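Local coordinates for protein receptor-type adenylate cyclase GRESAG 4.1 (Trypanosoma brucei, PDB 1FX2) that converts ATP into 3',5'-cyclic AMP and diphosphate with magnesium as cofactor, here as the catalytic domain, probably cytoplasmic, of a possible membrane receptor, at residues 136-141 with 180-185; 174-179 with 214-219. All blocks are in the same frame, centred on the assembly; numbering follows the deposited sequence. Where two conformers were deposited one is given.

Both contacts belong to the catalytic domain and meet at strand 176-179, which runs straight into helix 180-184. In the seven-stranded sheet this strand lies between strand 134-141, its parallel neighbour, and strand 211-216, its antiparallel one. Interaction 2 is the antiparallel seam; interaction 1 sets the helix over the end of the parallel neighbour. Their centres are about 11 Å apart, and along the chain the segments come in the order 136-141, 174-179, 180-185, 214-219, so the two contacts cross. Ile138 N lies 2.8 Å from Leu177 O, a probable hydrogen bond joining them. Beyond the sheet, His180 of the helix hydrogen-bonds His87 of the second subunit.

Interaction 1: residues 136-141 with 180-185; sequences VGIHTG and HAAYMS
The imidazole of His139 is met obliquely by the methyl of Ala181, whose CB lies 3.6 Å from His139 CE1. The CB of His139 points away from the helix, but CG is anti to the backbone N (chi1 172°), and the ring reaches back to the helix start. There ND1 hydrogen-bonds Thr179 OG1, which fixes the ring's rotation, while Met163 of helix 159-169 also packs against the side chain.

Thr140 points at the helix. Its OG1 rests 3.5 Å from Ala182 CA and hydrogen-bonds Thr14 OG1 of strand 13-20, so a buried hydroxyl is satisfied. The methyl CG2, anti to the backbone N, meets the hydroxyl of Ser185 at 3.4 Å from OG. That hydroxyl turns back to the helix: OG donates to Ala181 O at 2.7 Å, tilted 34° from the carbonyl plane, so the polar end facing the Thr140 methyl has its partner one turn back.

Alanine suits both places, Ala181 and Ala182, because a single methyl lets the helix approach closely, the two axes coming within 6.0 Å. Ala182 CB also touches Ile138 CG2 at 4.1 Å. The helix crosses the strand at 71°, packing by van der Waals contact over its C-terminal end, as a short helix following a neighbouring strand in the alpha/beta core of the class III cyclase domain.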
ATOM      1  N   VAL A 136       5.625  -0.413 -15.810  1.00  6.33           N
ATOM      2  CA  VAL A 136       5.362  -1.820 -15.475  1.00  6.49           C
ATOM      3  C   VAL A 136       4.400  -1.903 -14.299  1.00  6.68           C
ATOM      4  O   VAL A 136       4.540  -1.110 -13.313  1.00  7.68           O
ATOM      5  CB  VAL A 136       6.707  -2.481 -15.028  1.00  6.73           C
ATOM      6  CG1 VAL A 136       6.530  -3.983 -14.730  1.00  9.00           C
ATOM      7  CG2 VAL A 136       7.795  -2.337 -16.153  1.00  8.12           C
ATOM      8  N   GLY A 137       3.472  -2.860 -14.410  1.00  5.74           N
ATOM      9  CA  GLY A 137       2.573  -3.120 -13.246  1.00  6.31           C
ATOM     10  C   GLY A 137       2.638  -4.622 -12.947  1.00  7.77           C
ATOM     11  O   GLY A 137       2.652  -5.457 -13.888  1.00  8.33           O
ATOM     12  N   ILE A 138       2.540  -4.944 -11.659  1.00  7.87           N
ATOM     13  CA  ILE A 138       2.631  -6.327 -11.216  1.00  8.18           C
ATOM     14  C   ILE A 138       1.539  -6.612 -10.192  1.00  7.72           C
ATOM     15  O   ILE A 138       1.292  -5.754  -9.312  1.00  9.10           O
ATOM     16  CB  ILE A 138       3.985  -6.623 -10.487  1.00  8.23           C
ATOM     17  CG1 ILE A 138       5.167  -6.286 -11.410  1.00  9.26           C
ATOM     18  CG2 ILE A 138       4.055  -8.144 -10.102  1.00 11.00           C
ATOM     19  CD1 ILE A 138       6.493  -6.408 -10.686  1.00  9.43           C
ATOM     20  N   HIS A 139       0.789  -7.706 -10.414  1.00  8.88           N
ATOM     21  CA  HIS A 139      -0.226  -8.060  -9.382  1.00  7.61           C
ATOM     22  C   HIS A 139      -0.200  -9.577  -9.312  1.00  8.44           C
ATOM     23  O   HIS A 139       0.147 -10.274 -10.258  1.00  9.30           O
ATOM     24  CB  HIS A 139      -1.627  -7.562  -9.846  1.00  8.65           C
ATOM     25  CG  HIS A 139      -2.752  -8.028  -8.986  1.00  8.53           C
ATOM     26  ND1 HIS A 139      -2.816  -7.828  -7.610  1.00  8.92           N
ATOM     27  CD2 HIS A 139      -3.855  -8.734  -9.344  1.00 11.69           C
ATOM     28  CE1 HIS A 139      -3.930  -8.396  -7.171  1.00 10.48           C
ATOM     29  NE2 HIS A 139      -4.580  -8.939  -8.183  1.00  9.91           N
ATOM     30  N   THR A 140      -0.659 -10.114  -8.175  1.00  8.22           N
ATOM     31  CA  THR A 140      -0.683 -11.582  -7.954  1.00  8.64           C
ATOM     32  C   THR A 140      -2.065 -11.946  -7.489  1.00  8.84           C
ATOM     33  O   THR A 140      -2.604 -11.260  -6.620  1.00 11.24           O
ATOM     34  CB  THR A 140       0.280 -11.980  -6.852  1.00  9.57           C
ATOM     35  OG1 THR A 140       1.611 -11.630  -7.275  1.00 10.03           O
ATOM     36  CG2 THR A 140       0.171 -13.511  -6.607  1.00  9.93           C
ATOM     37  N   GLY A 141      -2.643 -12.960  -8.117  1.00  9.11           N
ATOM     38  CA  GLY A 141      -3.993 -13.405  -7.662  1.00 10.66           C
ATOM     39  C   GLY A 141      -4.427 -14.646  -8.412  1.00 11.50           C
ATOM     40  O   GLY A 141      -3.824 -15.066  -9.355  1.00 10.97           O
ATOM     41  N   HIS A 180      -0.414  -4.346  -3.348  1.00 10.68           N
ATOM     42  CA  HIS A 180      -0.074  -4.963  -2.076  1.00  9.08           C
ATOM     43  C   HIS A 180      -0.186  -6.462  -2.160  1.00  8.90           C
ATOM     44  O   HIS A 180       0.558  -7.150  -1.493  1.00 10.11           O
ATOM     45  CB  HIS A 180      -1.012  -4.395  -0.984  1.00 12.06           C
ATOM     46  CG  HIS A 180      -0.683  -4.893   0.393  1.00 13.01           C
ATOM     47  ND1 HIS A 180      -1.353  -5.905   1.036  1.00 18.53           N
ATOM     48  CD2 HIS A 180       0.319  -4.503   1.217  1.00 14.37           C
ATOM     49  CE1 HIS A 180      -0.769  -6.120   2.213  1.00 14.02           C
ATOM     50  NE2 HIS A 180       0.238  -5.278   2.337  1.00 12.91           N
ATOM     51  N   ALA A 181      -1.127  -7.011  -2.920  1.00  7.98           N
ATOM     52  CA  ALA A 181      -1.232  -8.431  -3.066  1.00  8.92           C
ATOM     53  C   ALA A 181       0.002  -9.074  -3.552  1.00  9.69           C
ATOM     54  O   ALA A 181       0.488 -10.059  -3.022  1.00 14.26           O
ATOM     55  CB  ALA A 181      -2.453  -8.809  -3.952  1.00 10.82           C
ATOM     56  N   ALA A 182       0.640  -8.421  -4.582  1.00  8.79           N
ATOM     57  CA  ALA A 182       1.877  -8.989  -5.058  1.00  9.31           C
ATOM     58  C   ALA A 182       2.971  -8.855  -3.995  1.00  9.51           C
ATOM     59  O   ALA A 182       3.784  -9.767  -3.828  1.00 11.18           O
ATOM     60  CB  ALA A 182       2.316  -8.239  -6.338  1.00  8.88           C
ATOM     61  N   TYR A 183       3.073  -7.709  -3.344  1.00  7.96           N
ATOM     62  CA  TYR A 183       4.123  -7.477  -2.338  1.00  8.41           C
ATOM     63  C   TYR A 183       4.010  -8.506  -1.235  1.00  9.90           C
ATOM     64  O   TYR A 183       5.029  -9.140  -0.912  1.00 10.22           O
ATOM     65  CB  TYR A 183       3.985  -6.071  -1.773  1.00  8.99           C
ATOM     66  CG  TYR A 183       5.080  -5.726  -0.780  1.00  8.39           C
ATOM     67  CD1 TYR A 183       6.392  -5.629  -1.244  1.00  7.90           C
ATOM     68  CD2 TYR A 183       4.829  -5.468   0.554  1.00 12.13           C
ATOM     69  CE1 TYR A 183       7.435  -5.308  -0.372  1.00 10.28           C
ATOM     70  CE2 TYR A 183       5.887  -5.113   1.426  1.00 13.72           C
ATOM     71  CZ  TYR A 183       7.170  -5.051   0.944  1.00 13.54           C
ATOM     72  OH  TYR A 183       8.228  -4.736   1.834  1.00 13.10           O
ATOM     73  N   MET A 184       2.794  -8.809  -0.732  1.00  8.96           N
ATOM     74  CA  MET A 184       2.712  -9.752   0.355  1.00 12.84           C
ATOM     75  C   MET A 184       2.701 -11.204  -0.136  1.00 12.95           C
ATOM     76  O   MET A 184       2.749 -12.118   0.731  1.00 15.78           O
ATOM     77  CB  MET A 184       1.660  -9.245   1.484  1.00 14.19           C
ATOM     78  CG  MET A 184       2.358  -8.196   2.685  1.00  5.36           C
ATOM     79  SD  MET A 184       3.467  -8.677   3.388  1.00 19.79           S
ATOM     80  CE  MET A 184       2.653 -10.045   4.231  1.00 12.80           C
ATOM     81  N   SER A 185       2.719 -11.467  -1.460  1.00 11.48           N
ATOM     82  CA  SER A 185       2.877 -12.825  -2.022  1.00 11.20           C
ATOM     83  C   SER A 185       4.322 -13.260  -1.919  1.00 13.15           C
ATOM     84  O   SER A 185       4.674 -14.420  -2.196  1.00 18.17           O
ATOM     85  CB  SER A 185       2.348 -12.911  -3.434  1.00 11.41           C
ATOM     86  OG  SER A 185       0.965 -12.688  -3.390  1.00 19.45           O
TER

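Interaction 2: residues 174-179 with 214-219; sequences GQVLMT and YQLNTV
Met178 and Tyr214 form an antiparallel hydrogen-bonded pair: Met178 N donates to Tyr214 O and Tyr214 N to Met178 O, both at 2.8 Å. Further along, Leu216 N reaches Val176 O at 2.8 Å. Beyond this bond water takes over: one molecule accepts from Val176 N and donates to Leu216 O; another donates to Gly174 O and hydrogen-bonds Thr218 OG1, 2.6 Å away. Gly174, part of the dithiothreitol pocket, has backbone angles that would jam a side chain against the preceding carbonyl, so glycine fits there.

Next to the Met178-Tyr214 pair, Leu177 and Gln215 form a non-hydrogen-bonded pair, and Leu177 CA approaches Tyr214 O in a CA-H...O contact. Leucine suits Leu177, whose branched chain packs on Leu199 and Thr167. The side chains of Gln175 and Gln215 cross at about a right angle; their NE2 atoms come close, but as two donors form no hydrogen bond. The oxygens are held separately: Gln175 OE1 by Asn172 N, Gln215 OE1 by Asn217 ND2, which lies in the carbonyl plane on a lone pair.

On the other face, Val176 and Leu216 pack against Gln82 and Val75 of helix 71-87, and Tyr214 against Val196 and Ala198 of strand 196-202 and Leu83 of the second subunit. With Val176 CG1 and Leu216 CG both anti to the backbone N (chi1 177° and 174°), the two chains point the same way, Val176 CG1 lying 3.9 Å from Leu216 CD2. The arrangement is an antiparallel strand pair, water-bridged where it frays, within the central mixed sheet of the class III cyclase catalytic domain.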
ATOM      1  N   GLY A 174       9.522   4.184 -16.744  1.00  6.29           N
ATOM      2  CA  GLY A 174      10.602   3.988 -15.796  1.00  7.85           C
ATOM      3  C   GLY A 174      10.237   3.529 -14.391  1.00  5.77           C
ATOM      4  O   GLY A 174      11.094   3.308 -13.560  1.00  7.03           O
ATOM      5  N   GLN A 175       8.945   3.464 -14.106  1.00  6.55           N
ATOM      6  CA  GLN A 175       8.414   3.140 -12.782  1.00  4.92           C
ATOM      7  C   GLN A 175       7.769   1.747 -12.835  1.00  7.01           C
ATOM      8  O   GLN A 175       7.151   1.352 -13.825  1.00  7.13           O
ATOM      9  CB  GLN A 175       7.305   4.196 -12.490  1.00  6.38           C
ATOM     10  CG  GLN A 175       6.841   4.182 -10.979  1.00  7.30           C
ATOM     11  CD  GLN A 175       5.906   5.320 -10.717  1.00  6.16           C
ATOM     12  OE1 GLN A 175       5.164   5.737 -11.578  1.00 10.18           O
ATOM     13  NE2 GLN A 175       5.868   5.800  -9.471  1.00  7.61           N
ATOM     14  N   VAL A 176       7.959   1.016 -11.730  1.00  7.04           N
ATOM     15  CA  VAL A 176       7.366  -0.317 -11.557  1.00  6.36           C
ATOM     16  C   VAL A 176       6.467  -0.253 -10.333  1.00  6.16           C
ATOM     17  O   VAL A 176       6.905   0.120  -9.230  1.00  7.43           O
ATOM     18  CB  VAL A 176       8.469  -1.390 -11.275  1.00  7.62           C
ATOM     19  CG1 VAL A 176       7.793  -2.785 -11.023  1.00  7.98           C
ATOM     20  CG2 VAL A 176       9.437  -1.467 -12.531  1.00  9.20           C
ATOM     21  N   LEU A 177       5.164  -0.519 -10.546  1.00  7.43           N
ATOM     22  CA  LEU A 177       4.210  -0.579  -9.433  1.00  6.75           C
ATOM     23  C   LEU A 177       3.787  -2.002  -9.181  1.00  6.72           C
ATOM     24  O   LEU A 177       3.617  -2.807 -10.126  1.00  7.92           O
ATOM     25  CB  LEU A 177       2.930   0.186  -9.823  1.00  6.39           C
ATOM     26  CG  LEU A 177       3.192   1.698 -10.056  1.00  9.03           C
ATOM     27  CD1 LEU A 177       1.808   2.387 -10.418  1.00 10.04           C
ATOM     28  CD2 LEU A 177       3.853   2.423  -8.874  1.00 10.50           C
ATOM     29  N   MET A 178       3.637  -2.327  -7.910  0.50  8.30           N
ATOM     30  CA  MET A 178       3.153  -3.638  -7.496  0.50  8.82           C
ATOM     31  C   MET A 178       1.952  -3.403  -6.586  0.50  8.71           C
ATOM     32  O   MET A 178       1.978  -2.491  -5.725  0.50  8.91           O
ATOM     33  CB  MET A 178       4.224  -4.395  -6.673  0.50 15.78           C
ATOM     34  CG  MET A 178       5.642  -4.630  -7.288  0.50 19.42           C
ATOM     35  SD  MET A 178       6.821  -5.178  -5.954  0.50 18.71           S
ATOM     36  CE  MET A 178       5.740  -5.846  -5.146  0.50  4.82           C
ATOM     37  N   THR A 179       0.932  -4.230  -6.699  1.00  8.41           N
ATOM     38  CA  THR A 179      -0.162  -4.094  -5.725  1.00  7.82           C
ATOM     39  C   THR A 179       0.314  -4.659  -4.393  1.00  9.11           C
ATOM     40  O   THR A 179       1.285  -5.427  -4.316  1.00  8.89           O
ATOM     41  CB  THR A 179      -1.393  -4.953  -6.171  1.00  7.33           C
ATOM     42  OG1 THR A 179      -0.912  -6.321  -6.309  1.00  8.24           O
ATOM     43  CG2 THR A 179      -1.903  -4.454  -7.552  1.00  8.53           C
ATOM     44  N   TYR A 214       2.581  -0.086  -4.401  1.00  9.98           N
ATOM     45  CA  TYR A 214       3.922   0.012  -3.945  1.00 11.16           C
ATOM     46  C   TYR A 214       4.816   0.244  -5.151  1.00 10.84           C
ATOM     47  O   TYR A 214       4.712  -0.477  -6.142  1.00 14.21           O
ATOM     48  CB  TYR A 214       4.324  -1.287  -3.223  1.00 10.73           C
ATOM     49  CG  TYR A 214       3.670  -1.405  -1.880  1.00 11.65           C
ATOM     50  CD1 TYR A 214       2.332  -1.782  -1.784  1.00 13.16           C
ATOM     51  CD2 TYR A 214       4.325  -0.939  -0.752  1.00 12.31           C
ATOM     52  CE1 TYR A 214       1.652  -1.655  -0.572  1.00 14.07           C
ATOM     53  CE2 TYR A 214       3.645  -0.845   0.474  1.00 12.06           C
ATOM     54  CZ  TYR A 214       2.325  -1.194   0.491  1.00 12.45           C
ATOM     55  OH  TYR A 214       1.672  -1.086   1.731  1.00 16.93           O
ATOM     56  N   GLN A 215       5.721   1.186  -5.011  1.00  8.97           N
ATOM     57  CA  GLN A 215       6.705   1.460  -6.067  1.00  8.38           C
ATOM     58  C   GLN A 215       7.897   0.597  -5.783  1.00  8.60           C
ATOM     59  O   GLN A 215       8.513   0.700  -4.698  1.00 10.46           O
ATOM     60  CB  GLN A 215       7.030   2.946  -6.007  1.00  9.02           C
ATOM     61  CG  GLN A 215       8.251   3.335  -6.874  1.00  8.48           C
ATOM     62  CD  GLN A 215       8.531   4.796  -6.741  1.00  8.32           C
ATOM     63  OE1 GLN A 215       9.554   5.228  -6.100  1.00 14.54           O
ATOM     64  NE2 GLN A 215       7.605   5.587  -7.162  1.00  5.67           N
ATOM     65  N   LEU A 216       8.290  -0.200  -6.773  1.00  8.22           N
ATOM     66  CA  LEU A 216       9.545  -0.992  -6.632  1.00  7.11           C
ATOM     67  C   LEU A 216      10.672  -0.130  -7.039  1.00 10.13           C
ATOM     68  O   LEU A 216      10.756   0.263  -8.238  1.00  9.84           O
ATOM     69  CB  LEU A 216       9.435  -2.278  -7.531  1.00  9.09           C
ATOM     70  CG  LEU A 216      10.729  -3.110  -7.581  1.00  8.14           C
ATOM     71  CD1 LEU A 216      10.805  -3.884  -6.237  1.00 11.80           C
ATOM     72  CD2 LEU A 216      10.537  -4.158  -8.652  1.00 13.22           C
ATOM     73  N   ASN A 217      11.656   0.075  -6.168  1.00  9.48           N
ATOM     74  CA  ASN A 217      12.739   0.971  -6.519  1.00  8.98           C
ATOM     75  C   ASN A 217      13.764   0.068  -7.206  1.00 12.60           C
ATOM     76  O   ASN A 217      14.234  -0.902  -6.620  1.00 20.40           O
ATOM     77  CB  ASN A 217      13.240   1.637  -5.234  1.00 11.22           C
ATOM     78  CG  ASN A 217      12.183   2.560  -4.621  1.00 11.24           C
ATOM     79  OD1 ASN A 217      11.804   2.481  -3.395  1.00 14.88           O
ATOM     80  ND2 ASN A 217      11.629   3.378  -5.443  1.00  9.41           N
ATOM     81  N   THR A 218      14.114   0.402  -8.439  1.00 10.79           N
ATOM     82  CA  THR A 218      14.980  -0.413  -9.329  1.00 12.50           C
ATOM     83  C   THR A 218      16.281   0.383  -9.516  1.00 17.90           C
ATOM     84  O   THR A 218      17.315   0.103  -8.896  1.00 14.82           O
ATOM     85  CB  THR A 218      14.263  -0.772 -10.699  1.00 16.74           C
ATOM     86  OG1 THR A 218      13.936   0.399 -11.458  1.00 15.06           O
ATOM     87  CG2 THR A 218      12.926  -1.480 -10.412  1.00 13.93           C
ATOM     88  N   VAL A 219      16.242   1.325 -10.459  1.00 16.89           N
ATOM     89  CA  VAL A 219      17.377   2.256 -10.661  1.00 20.45           C
ATOM     90  C   VAL A 219      17.416   3.152  -9.426  1.00 15.03           C
ATOM     91  O   VAL A 219      16.522   3.948  -9.071  1.00 18.36           O
ATOM     92  CB  VAL A 219      17.136   3.020 -11.870  1.00 15.94           C
ATOM     93  CG1 VAL A 219      18.222   4.084 -12.044  1.00 15.23           C
ATOM     94  CG2 VAL A 219      17.152   2.074 -13.013  1.00 17.73           C
TER
HETATM   95  O   HOH W   1      11.899   2.006 -11.285  1.00 14.50           O
HETATM   96  O   HOH W   2       9.697   2.295  -9.734  1.00  9.82           O